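Local coordinates for nucleocapsid protein (Sin Nombre virus, PDB 2IC6) that probably packages the viral RNA genome, its N-terminal region folding as an antiparallel coiled coil that may help nucleocapsid subunits associate, at residues 29-34 and 44-49; 15-20 and 62-67; 22-27 and 55-60. The protein carries 1 engineered substitution. All blocks are in the same frame, centred on the assembly; numbering follows the deposited sequence. Where two conformers were deposited one is given.

Contact 1 of 3, residues 29-34 and 44-49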
loop_
_atom_site.group_PDB
_atom_site.type_symbol
_atom_site.label_atom_id
_atom_site.label_comp_id
_atom_site.label_asym_id
_atom_site.label_seq_id
_atom_site.Cartn_x
_atom_site.Cartn_y
_atom_site.Cartn_z
ATOM N N LYS A 29 -7.823 -6.536 -5.721
ATOM C CA LYS A 29 -9.167 -6.609 -6.313
ATOM C C LYS A 29 -9.321 -7.906 -7.087
ATOM O O LYS A 29 -10.373 -8.556 -6.985
ATOM C CB LYS A 29 -9.416 -5.399 -7.216
ATOM C CG LYS A 29 -9.533 -4.115 -6.449
ATOM C CD LYS A 29 -9.726 -2.856 -7.377
ATOM C CE LYS A 29 -9.573 -1.562 -6.659
ATOM N NZ LYS A 29 -9.960 -0.539 -7.644
ATOM N N ASP A 30 -8.301 -8.298 -7.846
ATOM C CA ASP A 30 -8.355 -9.547 -8.587
ATOM C C ASP A 30 -8.535 -10.719 -7.616
ATOM O O ASP A 30 -9.322 -11.656 -7.872
ATOM C CB ASP A 30 -6.985 -9.789 -9.326
ATOM C CG ASP A 30 -6.512 -8.772 -10.399
ATOM O OD1 ASP A 30 -5.258 -8.768 -10.776
ATOM O OD2 ASP A 30 -7.309 -8.077 -10.926
ATOM N N ALA A 31 -7.738 -10.732 -6.533
ATOM C CA ALA A 31 -7.805 -11.847 -5.591
ATOM C C ALA A 31 -9.161 -11.869 -4.857
ATOM O O ALA A 31 -9.675 -12.990 -4.595
ATOM C CB ALA A 31 -6.669 -11.748 -4.597
ATOM N N GLU A 32 -9.733 -10.725 -4.534
ATOM C CA GLU A 32 -11.035 -10.712 -3.839
ATOM C C GLU A 32 -12.114 -11.307 -4.706
ATOM O O GLU A 32 -12.944 -12.055 -4.255
ATOM C CB GLU A 32 -11.460 -9.257 -3.629
ATOM C CG GLU A 32 -10.738 -8.560 -2.732
ATOM C CD GLU A 32 -11.152 -7.128 -2.830
ATOM O OE1 GLU A 32 -11.568 -6.517 -3.823
ATOM O OE2 GLU A 32 -11.056 -6.608 -1.802
ATOM N N ARG A 33 -12.091 -10.955 -5.971
ATOM C CA ARG A 33 -13.103 -11.435 -6.892
ATOM C C ARG A 33 -13.015 -12.927 -7.036
ATOM O O ARG A 33 -14.039 -13.624 -7.052
ATOM C CB ARG A 33 -12.996 -10.761 -8.244
ATOM C CG ARG A 33 -14.095 -11.111 -9.166
ATOM C CD ARG A 33 -15.510 -10.831 -8.609
ATOM N NE ARG A 33 -16.512 -11.154 -9.648
ATOM C CZ ARG A 33 -17.792 -11.457 -9.423
ATOM N NH1 ARG A 33 -18.608 -11.746 -10.421
ATOM N NH2 ARG A 33 -18.272 -11.394 -8.199
ATOM N N ALA A 34 -11.795 -13.463 -7.097
ATOM C CA ALA A 34 -11.613 -14.923 -7.220
ATOM C C ALA A 34 -12.215 -15.637 -6.033
ATOM O O ALA A 34 -12.862 -16.697 -6.167
ATOM C CB ALA A 34 -10.137 -15.281 -7.363
ATOM N N LYS A 44 -8.134 -18.280 -1.055
ATOM C CA LYS A 44 -8.112 -17.567 0.228
ATOM C C LYS A 44 -6.696 -17.199 0.639
ATOM O O LYS A 44 -6.473 -16.127 1.179
ATOM C CB LYS A 44 -8.879 -18.349 1.277
ATOM C CG LYS A 44 -10.404 -18.332 0.980
ATOM C CD LYS A 44 -11.275 -18.979 2.070
ATOM C CE LYS A 44 -11.550 -18.046 3.332
ATOM N NZ LYS A 44 -12.448 -18.444 4.489
ATOM N N SER A 45 -5.722 -18.080 0.354
ATOM C CA SER A 45 -4.368 -17.763 0.667
ATOM C C SER A 45 -3.828 -16.608 -0.199
ATOM O O SER A 45 -3.150 -15.691 0.309
ATOM C CB SER A 45 -3.502 -19.013 0.554
ATOM O OG SER A 45 -2.150 -18.695 0.733
ATOM N N THR A 46 -4.136 -16.588 -1.478
ATOM C CA THR A 46 -3.724 -15.512 -2.349
ATOM C C THR A 46 -4.286 -14.193 -1.793
ATOM O O THR A 46 -3.602 -13.187 -1.715
ATOM C CB THR A 46 -4.269 -15.737 -3.771
ATOM O OG1 THR A 46 -3.823 -16.991 -4.281
ATOM C CG2 THR A 46 -3.867 -14.606 -4.725
ATOM N N LEU A 47 -5.551 -14.223 -1.439
ATOM C CA LEU A 47 -6.214 -13.043 -0.893
ATOM C C LEU A 47 -5.557 -12.552 0.417
ATOM O O LEU A 47 -5.321 -11.337 0.575
ATOM C CB LEU A 47 -7.692 -13.346 -0.671
ATOM C CG LEU A 47 -8.537 -12.208 -0.118
ATOM C CD1 LEU A 47 -8.437 -10.942 -0.994
ATOM C CD2 LEU A 47 -9.968 -12.699 0.105
ATOM N N GLN A 48 -5.275 -13.464 1.315
ATOM C CA GLN A 48 -4.604 -13.122 2.561
ATOM C C GLN A 48 -3.308 -12.380 2.281
ATOM O O GLN A 48 -3.009 -11.368 2.919
ATOM C CB GLN A 48 -4.379 -14.378 3.327
ATOM C CG GLN A 48 -3.679 -14.280 4.670
ATOM C CD GLN A 48 -3.464 -15.674 5.346
ATOM O OE1 GLN A 48 -3.586 -16.761 4.705
ATOM N NE2 GLN A 48 -3.043 -15.631 6.608
ATOM N N SER A 49 -2.513 -12.895 1.345
ATOM C CA SER A 49 -1.266 -12.269 1.010
ATOM C C SER A 49 -1.429 -10.888 0.382
ATOM O O SER A 49 -0.702 -9.946 0.721
ATOM C CB SER A 49 -0.454 -13.157 0.087
ATOM O OG SER A 49 -0.037 -14.364 0.714
#
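An apolar contact, A31 against L47, joins the two helices of an antiparallel coiled coil close to the turn that leads from helix 6-37 to helix 41-74. The axis geometry supports this assignment: over the short segments the N-to-C directions differ by 150°, with a closest approach of 8.7 Å. The backbones come especially near each other at this level, the CA atoms of A31 and L47 lying 5.1 Å apart. A small residue makes that possible, because the A31 methyl meets the backbone of the partner directly, its CB 4.0 Å from L47 CA. On a second front the same CB packs against the T46 methyl, with A31 CB and T46 CG2 also 4.0 Å apart.

The two branches of T46 divide the work. CG2 lies opposite its backbone N and serves the interface, while OG1 turns back to its own helix and bonds to V42 O. L47 has an extended first torsion (chi1 -179°), which carries CD1 past A31 and up to the next residue of the facing helix. There CD1 rests on the aliphatic stem of E32 rather than on its carboxylate. The CB of E32 points away from helix 41-74, so the glutamate offers only the flank of its chain, and the two side chains run at a slant to each other. L28 and V35 of helix 6-37 continue the apolar packing round L47; separately, R50 of helix 41-74 lies against A31. The contact is entirely one of van der Waals packing, centred on two buried residues. L47 CD1 marks its tightest point, lying 3.7 Å from E32 CG and 3.8 Å from the backbone N of E32.

Contact 2 of 3, residues 15-20 and 62-67. Engineered in segment 15-20: R20 (natural residue Gln).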
loop_
_atom_site.group_PDB
_atom_site.type_symbol
_atom_site.label_atom_id
_atom_site.label_comp_id
_atom_site.label_asym_id
_atom_site.label_seq_id
_atom_site.Cartn_x
_atom_site.Cartn_y
_atom_site.Cartn_z
ATOM N N THR A 15 5.542 9.198 -3.348
ATOM C CA THR A 15 5.076 8.840 -4.739
ATOM C C THR A 15 5.296 7.401 -5.099
ATOM O O THR A 15 4.395 6.756 -5.670
ATOM C CB THR A 15 5.824 9.677 -5.763
ATOM O OG1 THR A 15 5.476 11.018 -5.475
ATOM C CG2 THR A 15 5.484 9.314 -7.249
ATOM N N LEU A 16 6.472 6.871 -4.883
ATOM C CA LEU A 16 6.784 5.500 -5.231
ATOM C C LEU A 16 5.844 4.600 -4.482
ATOM O O LEU A 16 5.304 3.650 -5.066
ATOM C CB LEU A 16 8.215 5.202 -4.905
ATOM C CG LEU A 16 8.694 3.795 -5.172
ATOM C CD1 LEU A 16 8.534 3.522 -6.617
ATOM C CD2 LEU A 16 10.122 3.699 -4.663
ATOM N N HIS A 17 5.611 4.902 -3.197
ATOM C CA HIS A 17 4.700 4.051 -2.433
ATOM C C HIS A 17 3.241 4.188 -2.870
ATOM O O HIS A 17 2.546 3.161 -2.857
ATOM C CB HIS A 17 4.917 4.275 -0.954
ATOM C CG HIS A 17 6.164 3.612 -0.422
ATOM N ND1 HIS A 17 7.409 4.197 -0.528
ATOM C CD2 HIS A 17 6.355 2.435 0.231
ATOM C CE1 HIS A 17 8.303 3.396 0.042
ATOM N NE2 HIS A 17 7.692 2.324 0.506
ATOM N N GLU A 18 2.796 5.395 -3.228
ATOM C CA GLU A 18 1.452 5.559 -3.726
ATOM C C GLU A 18 1.253 4.788 -5.022
ATOM O O GLU A 18 0.200 4.170 -5.264
ATOM C CB GLU A 18 1.165 7.019 -3.996
ATOM C CG GLU A 18 1.058 7.846 -2.790
ATOM C CD GLU A 18 -0.193 7.728 -1.996
ATOM O OE1 GLU A 18 -0.389 8.589 -1.080
ATOM O OE2 GLU A 18 -1.050 6.817 -2.213
ATOM N N GLN A 19 2.252 4.793 -5.901
ATOM C CA GLN A 19 2.175 4.040 -7.141
ATOM C C GLN A 19 2.104 2.552 -6.853
ATOM O O GLN A 19 1.280 1.828 -7.456
ATOM C CB GLN A 19 3.350 4.396 -8.057
ATOM C CG GLN A 19 3.289 5.851 -8.495
ATOM C CD GLN A 19 4.385 6.236 -9.477
ATOM O OE1 GLN A 19 5.419 5.582 -9.544
ATOM N NE2 GLN A 19 4.199 7.328 -10.193
ATOM N N ARG A 20 2.955 2.056 -5.936
ATOM C CA ARG A 20 2.924 0.644 -5.592
ATOM C C ARG A 20 1.571 0.282 -4.919
ATOM O O ARG A 20 1.087 -0.797 -5.108
ATOM C CB ARG A 20 4.044 0.356 -4.641
ATOM C CG ARG A 20 5.294 0.376 -5.221
ATOM C CD ARG A 20 6.354 -0.155 -4.268
ATOM N NE ARG A 20 7.095 0.916 -3.656
ATOM C CZ ARG A 20 8.234 0.742 -3.008
ATOM N NH1 ARG A 20 8.742 -0.464 -2.893
ATOM N NH2 ARG A 20 8.863 1.775 -2.492
ATOM N N GLY A 62 1.422 6.047 5.746
ATOM C CA GLY A 62 0.991 6.901 6.842
ATOM C C GLY A 62 2.168 7.445 7.628
ATOM O O GLY A 62 2.140 8.605 8.048
ATOM N N GLU A 63 3.182 6.618 7.840
ATOM C CA GLU A 63 4.397 7.054 8.508
ATOM C C GLU A 63 5.093 8.147 7.707
ATOM O O GLU A 63 5.465 9.193 8.276
ATOM C CB GLU A 63 5.330 5.903 8.729
ATOM C CG GLU A 63 4.879 4.765 9.621
ATOM C CD GLU A 63 5.807 3.507 9.519
ATOM O OE1 GLU A 63 5.333 2.428 9.916
ATOM O OE2 GLU A 63 6.980 3.591 9.064
ATOM N N LEU A 64 5.297 7.918 6.418
ATOM C CA LEU A 64 5.949 8.868 5.573
ATOM C C LEU A 64 5.194 10.228 5.572
ATOM O O LEU A 64 5.794 11.298 5.668
ATOM C CB LEU A 64 6.053 8.370 4.159
ATOM C CG LEU A 64 7.016 7.213 3.895
ATOM C CD1 LEU A 64 6.771 6.651 2.489
ATOM C CD2 LEU A 64 8.487 7.705 4.023
ATOM N N LYS A 65 3.867 10.174 5.471
ATOM C CA LYS A 65 3.083 11.375 5.368
ATOM C C LYS A 65 3.126 12.158 6.680
ATOM O O LYS A 65 3.233 13.404 6.688
ATOM C CB LYS A 65 1.656 11.035 4.977
ATOM C CG LYS A 65 1.514 10.562 3.562
ATOM C CD LYS A 65 0.136 10.076 3.248
ATOM C CE LYS A 65 0.041 9.659 1.832
ATOM N NZ LYS A 65 -1.282 9.222 1.427
ATOM N N ARG A 66 3.034 11.477 7.812
ATOM C CA ARG A 66 3.131 12.178 9.110
ATOM C C ARG A 66 4.489 12.814 9.262
ATOM O O ARG A 66 4.621 13.925 9.828
ATOM C CB ARG A 66 2.767 11.237 10.245
ATOM C CG ARG A 66 1.236 11.000 10.389
ATOM C CD ARG A 66 0.883 10.013 11.495
ATOM N NE ARG A 66 -0.562 9.839 11.714
ATOM C CZ ARG A 66 -1.319 10.585 12.536
ATOM N NH1 ARG A 66 -0.839 11.602 13.286
ATOM N NH2 ARG A 66 -2.619 10.290 12.594
ATOM N N GLU A 67 5.543 12.129 8.846
ATOM C CA GLU A 67 6.903 12.708 8.941
ATOM C C GLU A 67 7.058 13.891 8.008
ATOM O O GLU A 67 7.656 14.898 8.390
ATOM C CB GLU A 67 7.938 11.665 8.707
ATOM C CG GLU A 67 7.917 10.714 9.907
ATOM C CD GLU A 67 9.009 9.623 9.881
ATOM O OE1 GLU A 67 10.032 9.775 9.163
ATOM O OE2 GLU A 67 8.893 8.720 10.739
#
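H17 and L64 meet at about a right angle, the leucine presenting one methyl to a face of the imidazole ring. L64 CD1 sits over that face nearer the ND1 side than the centre, at 3.9 Å from H17 ND1. The opposite face of the ring carries the guanidinium of R20, an engineered residue in place of the natural glutamine; its NH2 lies 3.0 Å above the ring plane, displaced toward the rim. The imidazole is therefore flanked on one side by an apolar group and on the other by a cationic one. Its rotation is further constrained by a bond between H17 ND1 and N13 O, one turn earlier in the same helix.

Beside this packed pair lies a charged one. E18 and K65 also cross at roughly a right angle, and K65 NZ donates to E18 OE1 at 2.7 Å in a salt bridge. The ammonium meets that oxygen nearly in line with its C-O bond. The glutamate chain bends at its second torsion (chi2 -76°), whereas the lysine stays extended from CG to NZ and spans most of the gap. The bridge has to cover a wide separation, since even the nearest CA atoms, those of H17 and L64, are 9.4 Å apart.

In the antiparallel coiled coil the first pair belongs to the seam and the second to its border. L57, K60 and L61 of helix 41-74 complete the surroundings of H17, while N13 and I14 of helix 6-37 pack against L64, and I14 also touches K65.

Contact 3 of 3, residues 22-27 and 55-60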
loop_
_atom_site.group_PDB
_atom_site.type_symbol
_atom_site.label_atom_id
_atom_site.label_comp_id
_atom_site.label_asym_id
_atom_site.label_seq_id
_atom_site.Cartn_x
_atom_site.Cartn_y
_atom_site.Cartn_z
ATOM N N VAL A 22 -1.343 1.551 -5.705
ATOM C CA VAL A 22 -2.318 1.364 -6.793
ATOM C C VAL A 22 -2.158 -0.025 -7.430
ATOM O O VAL A 22 -3.140 -0.738 -7.645
ATOM C CB VAL A 22 -2.184 2.460 -7.842
ATOM C CG1 VAL A 22 -2.970 2.116 -9.125
ATOM C CG2 VAL A 22 -2.655 3.793 -7.258
ATOM N N THR A 23 -0.939 -0.435 -7.789
ATOM C CA THR A 23 -0.780 -1.688 -8.453
ATOM C C THR A 23 -1.084 -2.849 -7.513
ATOM O O THR A 23 -1.741 -3.848 -7.927
ATOM C CB THR A 23 0.612 -1.779 -9.074
ATOM O OG1 THR A 23 1.614 -1.677 -8.165
ATOM C CG2 THR A 23 0.788 -0.696 -10.046
ATOM N N THR A 24 -0.672 -2.757 -6.262
ATOM C CA THR A 24 -0.963 -3.802 -5.293
ATOM C C THR A 24 -2.446 -3.891 -5.012
ATOM O O THR A 24 -3.002 -4.988 -4.844
ATOM C CB THR A 24 -0.125 -3.670 -4.040
ATOM O OG1 THR A 24 1.259 -3.553 -4.400
ATOM C CG2 THR A 24 -0.179 -4.951 -3.259
ATOM N N ARG A 25 -3.137 -2.764 -4.956
ATOM C CA ARG A 25 -4.584 -2.780 -4.771
ATOM C C ARG A 25 -5.285 -3.409 -5.958
ATOM O O ARG A 25 -6.320 -4.073 -5.766
ATOM C CB ARG A 25 -5.138 -1.385 -4.453
ATOM C CG ARG A 25 -5.092 -1.025 -3.020
ATOM C CD ARG A 25 -5.787 0.292 -2.649
ATOM N NE ARG A 25 -6.103 0.390 -1.167
ATOM C CZ ARG A 25 -7.048 -0.314 -0.545
ATOM N NH1 ARG A 25 -7.137 -0.281 0.738
ATOM N NH2 ARG A 25 -7.950 -1.062 -1.228
ATOM N N GLN A 26 -4.781 -3.254 -7.163
ATOM C CA GLN A 26 -5.405 -3.947 -8.303
ATOM C C GLN A 26 -5.261 -5.451 -8.140
ATOM O O GLN A 26 -6.189 -6.213 -8.379
ATOM C CB GLN A 26 -4.827 -3.451 -9.639
ATOM C CG GLN A 26 -5.506 -4.152 -10.783
ATOM C CD GLN A 26 -6.978 -3.911 -10.841
ATOM O OE1 GLN A 26 -7.417 -2.783 -10.773
ATOM N NE2 GLN A 26 -7.763 -4.969 -10.949
ATOM N N LYS A 27 -4.078 -5.894 -7.730
ATOM C CA LYS A 27 -3.857 -7.310 -7.469
ATOM C C LYS A 27 -4.787 -7.825 -6.358
ATOM O O LYS A 27 -5.290 -8.934 -6.423
ATOM C CB LYS A 27 -2.368 -7.547 -7.135
ATOM C CG LYS A 27 -1.416 -7.289 -8.283
ATOM C CD LYS A 27 0.013 -7.265 -7.820
ATOM C CE LYS A 27 0.979 -7.095 -8.911
ATOM N NZ LYS A 27 1.364 -8.469 -9.307
ATOM N N SER A 55 -2.059 -3.482 3.081
ATOM C CA SER A 55 -2.062 -2.878 4.406
ATOM C C SER A 55 -0.685 -2.432 4.835
ATOM O O SER A 55 -0.554 -1.358 5.421
ATOM C CB SER A 55 -2.517 -3.920 5.454
ATOM O OG SER A 55 -3.898 -4.238 5.396
ATOM N N ALA A 56 0.335 -3.220 4.496
ATOM C CA ALA A 56 1.682 -2.832 4.836
ATOM C C ALA A 56 2.097 -1.564 4.117
ATOM O O ALA A 56 2.768 -0.695 4.693
ATOM C CB ALA A 56 2.654 -3.965 4.565
ATOM N N LEU A 57 1.681 -1.405 2.863
ATOM C CA LEU A 57 1.960 -0.155 2.124
ATOM C C LEU A 57 1.235 1.028 2.716
ATOM O O LEU A 57 1.813 2.103 2.838
ATOM C CB LEU A 57 1.553 -0.340 0.658
ATOM C CG LEU A 57 2.520 -1.092 -0.223
ATOM C CD1 LEU A 57 1.844 -1.535 -1.522
ATOM C CD2 LEU A 57 3.767 -0.265 -0.517
ATOM N N GLU A 58 -0.006 0.821 3.111
ATOM C CA GLU A 58 -0.752 1.898 3.708
ATOM C C GLU A 58 -0.086 2.316 5.039
ATOM O O GLU A 58 0.027 3.528 5.332
ATOM C CB GLU A 58 -2.206 1.473 3.969
ATOM C CG GLU A 58 -3.007 1.433 2.694
ATOM C CD GLU A 58 -4.319 0.766 2.722
ATOM O OE1 GLU A 58 -4.556 -0.042 3.637
ATOM O OE2 GLU A 58 -5.066 1.010 1.754
ATOM N N THR A 59 0.387 1.381 5.841
ATOM C CA THR A 59 1.082 1.720 7.053
ATOM C C THR A 59 2.308 2.554 6.791
ATOM O O THR A 59 2.541 3.569 7.453
ATOM C CB THR A 59 1.386 0.467 7.882
ATOM O OG1 THR A 59 0.159 -0.116 8.259
ATOM C CG2 THR A 59 2.257 0.759 9.087
ATOM N N LYS A 60 3.136 2.101 5.876
ATOM C CA LYS A 60 4.325 2.824 5.529
ATOM C C LYS A 60 4.033 4.213 4.995
ATOM O O LYS A 60 4.664 5.187 5.411
ATOM C CB LYS A 60 5.105 2.014 4.485
ATOM C CG LYS A 60 6.360 2.706 3.961
ATOM C CD LYS A 60 7.434 2.861 4.960
ATOM C CE LYS A 60 8.628 3.629 4.379
ATOM N NZ LYS A 60 9.769 3.532 5.292
#
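On the flank of the antiparallel coiled coil, near the middle of its length, R25 and E58 bridge the two helices through a salt bridge, alongside a smaller contact of T24 with L57. Helix 6-37 supplies the arginine and helix 41-74 the glutamate. The two side chains cross at about a right angle, yet one carboxylate oxygen collects both donors. R25 NH1 gives the principal bond to E58 OE2, at 2.6 Å with an N-H...O angle of 160°. OE2 receives it on the syn lone pair, and lies close to the guanidinium plane at its edge. R25 NE adds a weak, much more bent bond to E58 OE2, at 3.2 Å. The carboxylate is thus not paired side by side with the guanidinium; the planes of the two groups are 36° apart.

R25 is extended from CG to NE and E58 beyond CG, and the arginine's guanidinium turns off the line of its chain (chi4 -72°); the ends meet although neither CB is aimed directly at the facing helix. V54 packs against the arginine and L21 against the glutamate, so apolar neighbours back each partner of the bridge.

Toward the seam, L57 sets CD1 against T24, crossing it obliquely. In the conformer described, T24 OG1 lies 3.6 Å and T24 CB 3.8 Å from L57 CD1; the hydroxyl bonds to R20 O in its own helix, so its touch on the leucine methyl is packing. L57 in turn packs on L21. At the bridge, the second carboxylate oxygen stands farther from the arginine: E58 OE1 is 3.9 Å from R25 NH1.

All three contacts join helix 6-37 to helix 41-74, and they nest in sequence: contact 1 near the turn, contact 3 outside it, contact 2 outermost. Contacts 1 and 2 lie on opposite sides of the chain's centre, their centres about 24 Å apart, with contact 3 between them. Contact 1 is purely apolar and, with two buried residues, the most core-like. Contact 2 is mixed, combining a buried histidine with a solvent-side lysine, and contact 3 is a surface contact; contacts 2 and 3 each pair seam packing with a salt bridge, the acid switching from the first helix to the second. Contacts 2 and 3 touch directly through packing, whereas contacts 1 and 3 simply adjoin along the chain.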